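Local coordinates for Myo-inositol phosphohydrolase (Mitsuokella multacida, PDB 4WU3), which probably removes phosphate groups from myo-inositol hexakisphosphate as a protein-tyrosine-phosphatase-like phytase, and binds inositol-(1,3,4,5)-tetrakisphosphate, at residues H140-D145 with Q212-P217; D118-G123 with Y206-L211; P46-K51 with W136-D141; D218-D223 with V330-P335. The protein carries 2 engineered substitutions. All blocks are in the same frame, centred on the assembly; numbering follows the deposited sequence.

Contact 3 opens first: strand 49-54 pairs with strand 132-137, closing a loop of some 85 residues in the antiparallel sheet. Contact 2 starts inside that loop and crosses it, pairing strand 116-122 with strand 205-211 at the edge of the mixed sheet. Contact 1 begins at His140 and Asp141, where contact 3 ends, and crosses contact 2 in turn; it joins the loops that follow strands 132-137 and 205-211, and so bridges the two sheets. Contact 4 comes in series after the other three, fastening the start of helix 219-230 to the loop at 330-335. Contacts 1 and 4 both reach the second subunit.

Contact 1 (H140-D145 with Q212-P217); sequences HDWGND and QDHFRP
The loop after strand 205-211, which appears to match the general-acid loop of PTP-like phytases, meets the loop after strand 132-137 around Trp142, whose indole lies among Asp213, His214 and Phe215. Trp142 NE1 donates to Asp213 O over 2.8 Å; an N-H...O angle of 164° and an acceptor close to the indole plane define a nearly straight bond at the ring edge. His214 turns its own edge to the face of the five-membered ring, the planes standing at 89° in an offset edge-to-face pair. Phe215 instead runs almost parallel to the six-membered ring but is slid aside, with CE2 at 3.5 Å from Trp142 CZ2. A leucine in place of Trp142 would probably leave Asp213 O without its indole donor and open a gap beside His214 and Phe215.

Beyond the indole, a bend at chi2 (-72°) turns the Gln212 amide to Asn144, and Gln212 NE2 donates to Asn144 O at 3.2 Å from above the carbonyl plane. Gln212 OE1 accepts from two waters, one held by Asn144 N and the other shared with Asp145 OD1. Asp141 OD2 and Asp213 OD2 lie 2.7 Å apart, their carboxylates almost perpendicular. In the second subunit, Tyr292 meets Trp142 edge-to-face and Asn291 bonds Asp145. His214 itself touches bound inositol tetrakisphosphate, placing this aromatic cluster at the border of a ligand pocket.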
# COMPACT_ATOMS: atom_id res chain seq x y z
N HIS A 140 9.35 -1.06 -11.62
CA HIS A 140 8.81 -1.88 -10.54
C HIS A 140 8.26 -3.22 -11.02
O HIS A 140 7.52 -3.86 -10.28
CB HIS A 140 7.66 -1.18 -9.81
CG HIS A 140 8.05 0.11 -9.15
ND1 HIS A 140 8.78 0.16 -7.99
CD2 HIS A 140 7.75 1.39 -9.47
CE1 HIS A 140 8.95 1.42 -7.63
NE2 HIS A 140 8.34 2.19 -8.52
N ASP A 141 8.62 -3.64 -12.23
CA ASP A 141 8.12 -4.88 -12.84
C ASP A 141 6.59 -4.94 -12.91
O ASP A 141 5.97 -5.99 -12.68
CB ASP A 141 8.65 -6.11 -12.10
CG ASP A 141 8.36 -7.41 -12.84
OD1 ASP A 141 8.15 -7.38 -14.09
OD2 ASP A 141 8.34 -8.46 -12.17
N TRP A 142 5.99 -3.80 -13.24
CA TRP A 142 4.54 -3.69 -13.33
C TRP A 142 4.06 -3.52 -14.77
O TRP A 142 3.14 -2.73 -15.07
CB TRP A 142 4.04 -2.54 -12.45
CG TRP A 142 4.05 -2.87 -10.96
CD1 TRP A 142 3.99 -4.10 -10.39
CD2 TRP A 142 4.08 -1.93 -9.87
NE1 TRP A 142 3.99 -4.00 -9.02
CE2 TRP A 142 4.04 -2.68 -8.68
CE3 TRP A 142 4.16 -0.54 -9.80
CZ2 TRP A 142 4.09 -2.08 -7.42
CZ3 TRP A 142 4.18 0.06 -8.56
CH2 TRP A 142 4.14 -0.70 -7.39
N GLY A 143 4.66 -4.29 -15.67
CA GLY A 143 4.35 -4.20 -17.10
C GLY A 143 2.88 -4.38 -17.41
O GLY A 143 2.38 -3.85 -18.39
N ASN A 144 2.19 -5.16 -16.57
CA ASN A 144 0.76 -5.43 -16.76
C ASN A 144 -0.06 -4.86 -15.61
O ASN A 144 -1.10 -5.41 -15.22
CB ASN A 144 0.52 -6.93 -16.94
CG ASN A 144 0.88 -7.40 -18.34
OD1 ASN A 144 0.74 -6.64 -19.30
ND2 ASN A 144 1.33 -8.65 -18.47
N ASP A 145 0.43 -3.75 -15.07
CA ASP A 145 -0.20 -3.07 -13.95
C ASP A 145 -1.72 -2.93 -14.12
O ASP A 145 -2.19 -2.30 -15.06
CB ASP A 145 0.42 -1.70 -13.80
CG ASP A 145 0.01 -1.01 -12.53
OD1 ASP A 145 -0.55 -1.67 -11.63
OD2 ASP A 145 0.25 0.22 -12.44
N GLN A 212 0.70 -9.66 -9.67
CA GLN A 212 1.55 -8.49 -9.79
C GLN A 212 2.74 -8.64 -8.85
O GLN A 212 2.59 -9.03 -7.69
CB GLN A 212 0.79 -7.21 -9.41
CG GLN A 212 -0.47 -6.94 -10.21
CD GLN A 212 -0.18 -6.51 -11.63
OE1 GLN A 212 0.57 -5.56 -11.86
NE2 GLN A 212 -0.78 -7.20 -12.60
N ASP A 213 3.92 -8.30 -9.36
CA ASP A 213 5.12 -8.30 -8.55
C ASP A 213 4.91 -7.35 -7.38
O ASP A 213 4.26 -6.30 -7.51
CB ASP A 213 6.31 -7.86 -9.40
CG ASP A 213 7.64 -8.23 -8.80
OD1 ASP A 213 7.71 -8.66 -7.63
OD2 ASP A 213 8.64 -8.10 -9.52
N HIS A 214 5.44 -7.74 -6.22
CA HIS A 214 5.46 -6.91 -5.01
C HIS A 214 4.25 -7.02 -4.06
O HIS A 214 4.31 -6.50 -2.96
CB HIS A 214 5.69 -5.44 -5.37
CG HIS A 214 6.95 -5.21 -6.15
ND1 HIS A 214 8.20 -5.48 -5.65
CD2 HIS A 214 7.14 -4.72 -7.40
CE1 HIS A 214 9.11 -5.18 -6.56
NE2 HIS A 214 8.49 -4.70 -7.63
N PHE A 215 3.19 -7.71 -4.47
CA PHE A 215 1.96 -7.73 -3.71
C PHE A 215 1.49 -9.15 -3.46
O PHE A 215 1.90 -10.08 -4.14
CB PHE A 215 0.84 -7.01 -4.45
CG PHE A 215 1.08 -5.54 -4.65
CD1 PHE A 215 1.30 -4.70 -3.56
CD2 PHE A 215 1.06 -5.00 -5.92
CE1 PHE A 215 1.50 -3.36 -3.75
CE2 PHE A 215 1.26 -3.65 -6.11
CZ PHE A 215 1.48 -2.83 -5.02
N ARG A 216 0.60 -9.29 -2.49
CA ARG A 216 -0.08 -10.56 -2.21
C ARG A 216 -1.02 -10.87 -3.35
O ARG A 216 -1.45 -9.97 -4.06
CB ARG A 216 -0.90 -10.45 -0.93
CG ARG A 216 -1.77 -9.19 -0.88
CD ARG A 216 -2.95 -9.36 0.07
NE ARG A 216 -3.85 -10.39 -0.43
CZ ARG A 216 -5.00 -10.72 0.15
NH1 ARG A 216 -5.40 -10.11 1.25
NH2 ARG A 216 -5.76 -11.66 -0.40
N PRO A 217 -1.38 -12.14 -3.51
CA PRO A 217 -2.49 -12.48 -4.41
C PRO A 217 -3.82 -11.89 -3.89
O PRO A 217 -4.04 -11.87 -2.67
CB PRO A 217 -2.55 -14.00 -4.33
CG PRO A 217 -2.05 -14.31 -2.97
CD PRO A 217 -0.98 -13.30 -2.69
O HOH W 1 4.10 -8.09 -12.25
O HOH W 2 2.24 -6.37 -14.01
O HOH W 3 0.67 -3.56 -9.91

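Contact 2 (D118-G123 with Y206-L211); sequences DVDLRG and YFRLTL
Arg122 O is gripped by the Arg208 guanidinium, with NE at 2.8 Å as the main donor and NH2 adding a weak second bond. Two features of Arg208 explain the reach: CG is anti to the backbone N, and the chain bends at chi2 (76°), which carries the guanidinium across to strand 116-122. Asp120 OD2 lies over one face of that group, 3.8 Å from Arg208 NE, in a long salt bridge of charge alone, no N-H pointing at the oxygen. The same oxygen accepts from Tyr206 OH at 2.7 Å on the anti side of the carboxylate, and also from His126. Asp120 OD1, meanwhile, takes Arg122 N in an Asx turn, so both carboxylate oxygens are engaged.

Underneath runs a parallel ladder, in which the axes of 118-122 and 206-211 approach to 4.7 Å and diverge by 14°. Phe207 N bonds Asp118 O, Asp120 N returns to Phe207 O at 2.8 Å, and Leu209 N follows to Asp120 O. Pairing ends less regularly: Leu211 N bonds Leu121 O over a longer 3.2 Å, and Gly123 N meets Leu211 O. On the face carrying Val119 and Phe207, Val119 CG1 lies at the edge of the phenyl ring.

Strand 237-241 flanks strand 116-122, whereas strand 205-211 closes this margin of the mixed sheet; helix 219-230 packs on Phe207 and Leu209, and Glu156 of helix 149-161 forms a salt bridge with Arg208.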
# COMPACT_ATOMS: atom_id res chain seq x y z
N ASP A 118 4.20 -26.96 -12.87
CA ASP A 118 4.80 -25.65 -12.84
C ASP A 118 3.71 -24.67 -12.48
O ASP A 118 2.76 -24.48 -13.23
CB ASP A 118 5.38 -25.33 -14.22
CG ASP A 118 5.88 -23.90 -14.33
OD1 ASP A 118 6.29 -23.31 -13.30
OD2 ASP A 118 5.88 -23.36 -15.46
N VAL A 119 3.84 -24.06 -11.30
CA VAL A 119 2.94 -23.01 -10.88
C VAL A 119 3.62 -21.68 -11.10
O VAL A 119 4.48 -21.26 -10.32
CB VAL A 119 2.52 -23.16 -9.41
CG1 VAL A 119 1.55 -22.06 -9.01
CG2 VAL A 119 1.90 -24.53 -9.16
N ASP A 120 3.20 -21.03 -12.19
CA ASP A 120 3.77 -19.80 -12.68
C ASP A 120 3.01 -18.61 -12.12
O ASP A 120 1.90 -18.32 -12.56
CB ASP A 120 3.67 -19.80 -14.21
CG ASP A 120 4.22 -18.56 -14.85
OD1 ASP A 120 4.71 -17.68 -14.11
OD2 ASP A 120 4.16 -18.45 -16.10
N LEU A 121 3.62 -17.90 -11.17
CA LEU A 121 2.91 -16.85 -10.44
C LEU A 121 3.04 -15.47 -11.09
O LEU A 121 2.67 -14.46 -10.50
CB LEU A 121 3.40 -16.80 -8.99
CG LEU A 121 3.31 -18.11 -8.21
CD1 LEU A 121 4.09 -18.04 -6.91
CD2 LEU A 121 1.84 -18.48 -7.97
N ARG A 122 3.56 -15.42 -12.30
CA ARG A 122 3.98 -14.13 -12.86
C ARG A 122 2.89 -13.46 -13.66
O ARG A 122 2.44 -14.00 -14.68
CB ARG A 122 5.21 -14.30 -13.74
CG ARG A 122 6.44 -14.87 -13.04
CD ARG A 122 7.57 -15.04 -14.04
NE ARG A 122 8.18 -13.77 -14.43
CZ ARG A 122 9.07 -13.66 -15.40
NH1 ARG A 122 9.45 -14.73 -16.08
NH2 ARG A 122 9.60 -12.47 -15.71
N GLY A 123 2.49 -12.28 -13.21
CA GLY A 123 1.52 -11.47 -13.94
C GLY A 123 2.14 -10.69 -15.08
O GLY A 123 1.48 -10.41 -16.07
N TYR A 206 1.19 -27.43 -16.16
CA TYR A 206 1.31 -25.99 -16.05
C TYR A 206 0.07 -25.37 -15.42
O TYR A 206 -1.05 -25.75 -15.74
CB TYR A 206 1.50 -25.39 -17.44
CG TYR A 206 1.70 -23.89 -17.46
CD1 TYR A 206 2.90 -23.32 -17.07
CD2 TYR A 206 0.69 -23.03 -17.92
CE1 TYR A 206 3.09 -21.97 -17.08
CE2 TYR A 206 0.89 -21.65 -17.95
CZ TYR A 206 2.09 -21.14 -17.53
OH TYR A 206 2.33 -19.79 -17.55
N PHE A 207 0.29 -24.40 -14.54
CA PHE A 207 -0.80 -23.63 -13.96
C PHE A 207 -0.34 -22.18 -13.77
O PHE A 207 0.74 -21.92 -13.26
CB PHE A 207 -1.24 -24.23 -12.64
CG PHE A 207 -2.40 -23.52 -12.01
CD1 PHE A 207 -3.68 -23.70 -12.51
CD2 PHE A 207 -2.21 -22.67 -10.92
CE1 PHE A 207 -4.76 -23.04 -11.94
CE2 PHE A 207 -3.29 -22.02 -10.35
CZ PHE A 207 -4.57 -22.20 -10.86
N ARG A 208 -1.18 -21.24 -14.20
CA ARG A 208 -0.83 -19.83 -14.18
C ARG A 208 -1.74 -19.05 -13.25
O ARG A 208 -2.95 -19.22 -13.26
CB ARG A 208 -0.94 -19.24 -15.58
CG ARG A 208 -0.65 -17.75 -15.68
CD ARG A 208 0.84 -17.45 -15.61
NE ARG A 208 1.17 -16.09 -16.03
CZ ARG A 208 1.40 -15.71 -17.29
NH1 ARG A 208 1.32 -16.59 -18.27
NH2 ARG A 208 1.72 -14.45 -17.57
N LEU A 209 -1.12 -18.20 -12.43
CA LEU A 209 -1.80 -17.11 -11.75
C LEU A 209 -1.10 -15.85 -12.15
O LEU A 209 0.12 -15.78 -12.03
CB LEU A 209 -1.66 -17.25 -10.24
CG LEU A 209 -2.40 -18.42 -9.64
CD1 LEU A 209 -2.18 -18.42 -8.14
CD2 LEU A 209 -3.87 -18.31 -9.99
N THR A 210 -1.84 -14.85 -12.59
CA THR A 210 -1.23 -13.62 -13.06
C THR A 210 -1.05 -12.58 -11.94
O THR A 210 -1.75 -11.58 -11.89
CB THR A 210 -2.06 -13.03 -14.21
OG1 THR A 210 -3.45 -12.99 -13.84
CG2 THR A 210 -1.92 -13.91 -15.44
N LEU A 211 -0.08 -12.83 -11.06
CA LEU A 211 0.12 -11.99 -9.87
C LEU A 211 1.09 -10.85 -10.11
O LEU A 211 2.17 -11.06 -10.67
CB LEU A 211 0.66 -12.81 -8.70
CG LEU A 211 -0.16 -14.03 -8.32
CD1 LEU A 211 0.38 -14.66 -7.05
CD2 LEU A 211 -1.62 -13.66 -8.16

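Contact 3 (P46-K51 with W136-D141); sequences PKLALK and WFANHD
Backbone hydrogen bonds between Ala49 and Phe137 set the register. Ala49 N donates to Phe137 O over 2.8 Å and Phe137 N to Ala49 O over 2.7 Å, both within a few degrees of straight; two reciprocal N-H...O bonds between the same two residues define a hydrogen-bonded antiparallel pair. Leu50 with Trp136 forms the adjoining non-hydrogen-bonded pair. Weaker CA-H...O contacts supplement these bonds, among them Leu48 CA to Phe137 O and Ala138 CA to Lys47 O.

Apolar packing is concentrated on the Trp136 side of the sheet. Leu50 CD1 sits over the centre of the six-membered ring, 3.8 Å from its centroid and only 14° off the normal, which meets the criteria of a CH-pi contact. With CG anti to the backbone N (chi1 176°), Leu50 runs alongside the indole and brings this methyl over its face. Leu48 approaches at a slant from nearer the ring's root, its CD1 lying 4.0 Å from Trp136 CB and 4.2 Å from Ala138 CB. Lys51 CG touches Phe137 CB at 3.9 Å, and Lys51 CE comes obliquely to the phenyl ring, while the ammonium goes on to Asp53 and Phe174.

Two waters add to the join at its Pro46-Lys47 end. One donates to both Pro46 O and Phe137 O; the other donates to Lys47 O and accepts from Asn139 N.

Helix 149-161 adds Gln159 and Leu160 against Trp136, and Leu50 also bonds by its backbone to Tyr172 of strand 168-175. Together these features are those of an antiparallel pairing of two strands, 49-54 and 132-137, within a beta sheet.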
# COMPACT_ATOMS: atom_id res chain seq x y z
N PRO A 46 12.91 2.35 -22.56
CA PRO A 46 11.51 2.52 -22.93
C PRO A 46 10.59 2.17 -21.77
O PRO A 46 11.02 1.53 -20.81
CB PRO A 46 11.32 1.53 -24.08
CG PRO A 46 12.39 0.51 -23.89
CD PRO A 46 13.55 1.26 -23.31
N LYS A 47 9.33 2.60 -21.84
CA LYS A 47 8.41 2.31 -20.77
C LYS A 47 8.25 0.80 -20.60
O LYS A 47 8.08 0.31 -19.49
CB LYS A 47 7.03 2.96 -21.01
CG LYS A 47 6.18 2.99 -19.74
CD LYS A 47 4.68 2.90 -20.00
CE LYS A 47 3.97 2.37 -18.76
NZ LYS A 47 2.54 2.79 -18.69
N LEU A 48 8.29 0.07 -21.71
CA LEU A 48 8.14 -1.38 -21.66
C LEU A 48 9.27 -2.02 -22.43
O LEU A 48 9.30 -1.94 -23.66
CB LEU A 48 6.79 -1.80 -22.25
CG LEU A 48 6.40 -3.26 -22.02
CD1 LEU A 48 6.09 -3.51 -20.55
CD2 LEU A 48 5.20 -3.63 -22.87
N ALA A 49 10.19 -2.66 -21.72
CA ALA A 49 11.39 -3.17 -22.37
C ALA A 49 11.45 -4.69 -22.37
O ALA A 49 11.23 -5.34 -21.35
CB ALA A 49 12.62 -2.60 -21.70
N LEU A 50 11.74 -5.26 -23.54
CA LEU A 50 11.91 -6.70 -23.63
C LEU A 50 13.29 -6.97 -23.11
O LEU A 50 14.25 -6.41 -23.62
CB LEU A 50 11.76 -7.19 -25.07
CG LEU A 50 12.02 -8.68 -25.33
CD1 LEU A 50 11.15 -9.56 -24.45
CD2 LEU A 50 11.77 -9.02 -26.80
N LYS A 51 13.40 -7.82 -22.09
CA LYS A 51 14.71 -8.12 -21.53
C LYS A 51 14.86 -9.58 -21.16
O LYS A 51 13.89 -10.34 -21.12
CB LYS A 51 14.99 -7.23 -20.31
CG LYS A 51 13.98 -7.36 -19.19
CD LYS A 51 14.30 -8.50 -18.25
CE LYS A 51 13.66 -8.23 -16.89
NZ LYS A 51 13.83 -9.35 -15.93
N TRP A 136 8.65 -8.78 -20.56
CA TRP A 136 8.44 -7.38 -20.81
C TRP A 136 8.43 -6.62 -19.49
O TRP A 136 7.54 -6.78 -18.65
CB TRP A 136 7.16 -7.16 -21.62
CG TRP A 136 7.35 -7.48 -23.05
CD1 TRP A 136 7.65 -6.60 -24.05
CD2 TRP A 136 7.32 -8.78 -23.65
NE1 TRP A 136 7.79 -7.27 -25.24
CE2 TRP A 136 7.59 -8.61 -25.02
CE3 TRP A 136 7.08 -10.06 -23.16
CZ2 TRP A 136 7.62 -9.68 -25.90
CZ3 TRP A 136 7.11 -11.12 -24.04
CH2 TRP A 136 7.38 -10.92 -25.40
N PHE A 137 9.46 -5.79 -19.32
CA PHE A 137 9.67 -5.11 -18.05
C PHE A 137 9.34 -3.62 -18.11
O PHE A 137 9.80 -2.89 -18.98
CB PHE A 137 11.13 -5.29 -17.62
CG PHE A 137 11.46 -4.62 -16.33
CD1 PHE A 137 11.30 -5.27 -15.13
CD2 PHE A 137 11.94 -3.33 -16.31
CE1 PHE A 137 11.60 -4.64 -13.94
CE2 PHE A 137 12.25 -2.70 -15.13
CZ PHE A 137 12.07 -3.35 -13.94
N ALA A 138 8.51 -3.18 -17.17
CA ALA A 138 8.32 -1.76 -16.88
C ALA A 138 8.81 -1.49 -15.45
O ALA A 138 9.08 -2.43 -14.69
CB ALA A 138 6.84 -1.39 -17.00
N ASN A 139 8.91 -0.22 -15.07
CA ASN A 139 9.37 0.14 -13.73
C ASN A 139 8.62 -0.63 -12.65
O ASN A 139 7.41 -0.83 -12.76
CB ASN A 139 9.21 1.64 -13.47
CG ASN A 139 10.19 2.48 -14.28
OD1 ASN A 139 11.31 2.04 -14.59
ND2 ASN A 139 9.76 3.69 -14.64
N HIS A 140 9.35 -1.06 -11.62
CA HIS A 140 8.81 -1.88 -10.54
C HIS A 140 8.26 -3.22 -11.02
O HIS A 140 7.52 -3.86 -10.28
CB HIS A 140 7.66 -1.18 -9.81
CG HIS A 140 8.05 0.11 -9.15
ND1 HIS A 140 8.78 0.16 -7.99
CD2 HIS A 140 7.75 1.39 -9.47
CE1 HIS A 140 8.95 1.42 -7.63
NE2 HIS A 140 8.34 2.19 -8.52
N ASP A 141 8.62 -3.64 -12.23
CA ASP A 141 8.12 -4.88 -12.84
C ASP A 141 6.59 -4.94 -12.91
O ASP A 141 5.97 -5.99 -12.68
CB ASP A 141 8.65 -6.11 -12.10
CG ASP A 141 8.36 -7.41 -12.84
OD1 ASP A 141 8.15 -7.38 -14.09
OD2 ASP A 141 8.34 -8.46 -12.17
O HOH W 4 11.53 -0.64 -18.79
O HOH W 5 8.06 1.86 -17.10

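Contact 4 (D218-D223 with V330-P335); sequences DDPDVD and VNSWEP
Asn331 sets its CA and CB against the Asp219 carboxylate, Asn331 CB lying 3.3 Å from Asp219 OD2; just before it in the chain, Val330 O is joined to Asp219 OD1 by a water that donates to both. Asp219 OD1 also forms a salt bridge with Arg216. Ser332 carries the principal bonds. Its N donates to Asp219 OD2 over 2.8 Å, arriving from above the carboxylate plane, and its OG accepts from Asp219 N at 3.0 Å with an N-H...O angle of 169°. A chi1 of 61° tucks OG between the Ser332 backbone N and carbonyl carbon, on the side where Asp219 N can reach it. Asp219 opens helix 219-230; Asp218 holds the N-cap position but makes no capping bond with its side chain, and an amide of the first turn is instead met by a hydroxyl from a distant loop.

Replacing Asp219 by an alanine would probably leave Ser332 N and the bridging water without their carboxylate acceptor and break the salt bridge to Arg216. Next along the chain, Trp333 packs on Ile285 of the second subunit. Glu334 has alternative conformations and is doubtful in detail; in one of them Glu334 OE2 lies 3.5 Å from Pro220 CG.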
# COMPACT_ATOMS: atom_id res chain seq x y z
N ASP A 218 -4.67 -11.40 -4.78
CA ASP A 218 -6.02 -10.99 -4.40
C ASP A 218 -6.87 -12.24 -4.15
O ASP A 218 -6.56 -13.32 -4.66
CB ASP A 218 -6.67 -10.14 -5.49
CG ASP A 218 -6.05 -8.76 -5.59
OD1 ASP A 218 -5.55 -8.26 -4.56
OD2 ASP A 218 -6.07 -8.17 -6.69
N ASP A 219 -7.93 -12.07 -3.38
CA ASP A 219 -8.80 -13.18 -2.98
C ASP A 219 -9.24 -14.12 -4.13
O ASP A 219 -9.20 -15.33 -3.98
CB ASP A 219 -10.03 -12.65 -2.23
CG ASP A 219 -9.69 -12.04 -0.88
OD1 ASP A 219 -8.51 -12.07 -0.47
OD2 ASP A 219 -10.61 -11.53 -0.20
N PRO A 220 -9.70 -13.56 -5.27
CA PRO A 220 -10.17 -14.45 -6.33
C PRO A 220 -9.07 -15.37 -6.88
O PRO A 220 -9.38 -16.48 -7.32
CB PRO A 220 -10.66 -13.48 -7.42
CG PRO A 220 -10.95 -12.21 -6.71
CD PRO A 220 -10.00 -12.14 -5.55
N ASP A 221 -7.82 -14.90 -6.85
CA ASP A 221 -6.67 -15.71 -7.25
C ASP A 221 -6.30 -16.78 -6.22
O ASP A 221 -5.82 -17.86 -6.56
CB ASP A 221 -5.46 -14.81 -7.50
CG ASP A 221 -5.48 -14.18 -8.88
OD1 ASP A 221 -5.94 -14.85 -9.83
OD2 ASP A 221 -5.03 -13.03 -9.03
N VAL A 222 -6.50 -16.46 -4.95
CA VAL A 222 -6.43 -17.48 -3.92
C VAL A 222 -7.51 -18.53 -4.22
O VAL A 222 -7.22 -19.72 -4.22
CB VAL A 222 -6.62 -16.88 -2.51
CG1 VAL A 222 -6.58 -17.98 -1.45
CG2 VAL A 222 -5.56 -15.83 -2.23
N ASP A 223 -8.74 -18.10 -4.50
CA ASP A 223 -9.82 -19.07 -4.78
C ASP A 223 -9.45 -19.98 -5.96
O ASP A 223 -9.72 -21.19 -5.95
CB ASP A 223 -11.13 -18.35 -5.13
CG ASP A 223 -11.91 -17.88 -3.91
OD1 ASP A 223 -11.48 -18.08 -2.75
OD2 ASP A 223 -12.99 -17.29 -4.12
N VAL A 330 -11.64 -9.59 6.48
CA VAL A 330 -10.22 -9.56 6.15
C VAL A 330 -10.02 -9.81 4.65
O VAL A 330 -8.93 -10.15 4.19
CB VAL A 330 -9.42 -10.56 7.00
CG1 VAL A 330 -9.48 -10.20 8.47
CG2 VAL A 330 -9.96 -11.97 6.82
N ASN A 331 -11.09 -9.60 3.88
CA ASN A 331 -11.05 -9.74 2.44
C ASN A 331 -10.22 -8.66 1.74
O ASN A 331 -10.09 -7.55 2.24
CB ASN A 331 -12.48 -9.68 1.87
CG ASN A 331 -13.18 -8.40 2.25
OD1 ASN A 331 -13.60 -8.22 3.39
ND2 ASN A 331 -13.30 -7.49 1.30
N SER A 332 -9.65 -9.00 0.58
CA SER A 332 -9.11 -7.98 -0.29
C SER A 332 -10.27 -7.26 -0.98
O SER A 332 -11.36 -7.79 -1.10
CB SER A 332 -8.16 -8.57 -1.33
OG SER A 332 -8.83 -9.49 -2.17
N TRP A 333 -10.02 -6.05 -1.42
CA TRP A 333 -11.06 -5.27 -2.07
C TRP A 333 -11.24 -5.72 -3.51
O TRP A 333 -10.28 -5.99 -4.24
CB TRP A 333 -10.72 -3.78 -2.01
CG TRP A 333 -11.75 -2.89 -2.65
CD1 TRP A 333 -12.83 -2.31 -2.04
CD2 TRP A 333 -11.80 -2.48 -4.03
NE1 TRP A 333 -13.53 -1.56 -2.95
CE2 TRP A 333 -12.93 -1.65 -4.18
CE3 TRP A 333 -11.00 -2.75 -5.15
CZ2 TRP A 333 -13.28 -1.08 -5.40
CZ3 TRP A 333 -11.35 -2.17 -6.37
CH2 TRP A 333 -12.48 -1.35 -6.48
N GLU A 334 -12.51 -5.77 -3.92
CA GLU A 334 -12.88 -6.10 -5.29
C GLU A 334 -13.97 -5.12 -5.75
O GLU A 334 -14.80 -4.70 -4.94
CB GLU A 334 -13.41 -7.54 -5.35
CG GLU A 334 -12.32 -8.61 -5.29
CD GLU A 334 -11.65 -8.83 -6.64
OE1 GLU A 334 -12.37 -9.05 -7.64
OE2 GLU A 334 -10.41 -8.80 -6.70
N PRO A 335 -13.97 -4.73 -7.04
CA PRO A 335 -15.08 -3.92 -7.50
C PRO A 335 -16.40 -4.69 -7.46
O PRO A 335 -16.41 -5.91 -7.61
CB PRO A 335 -14.70 -3.57 -8.95
CG PRO A 335 -13.62 -4.53 -9.33
CD PRO A 335 -12.93 -4.91 -8.06
O HOH W 6 -7.91 -11.72 2.30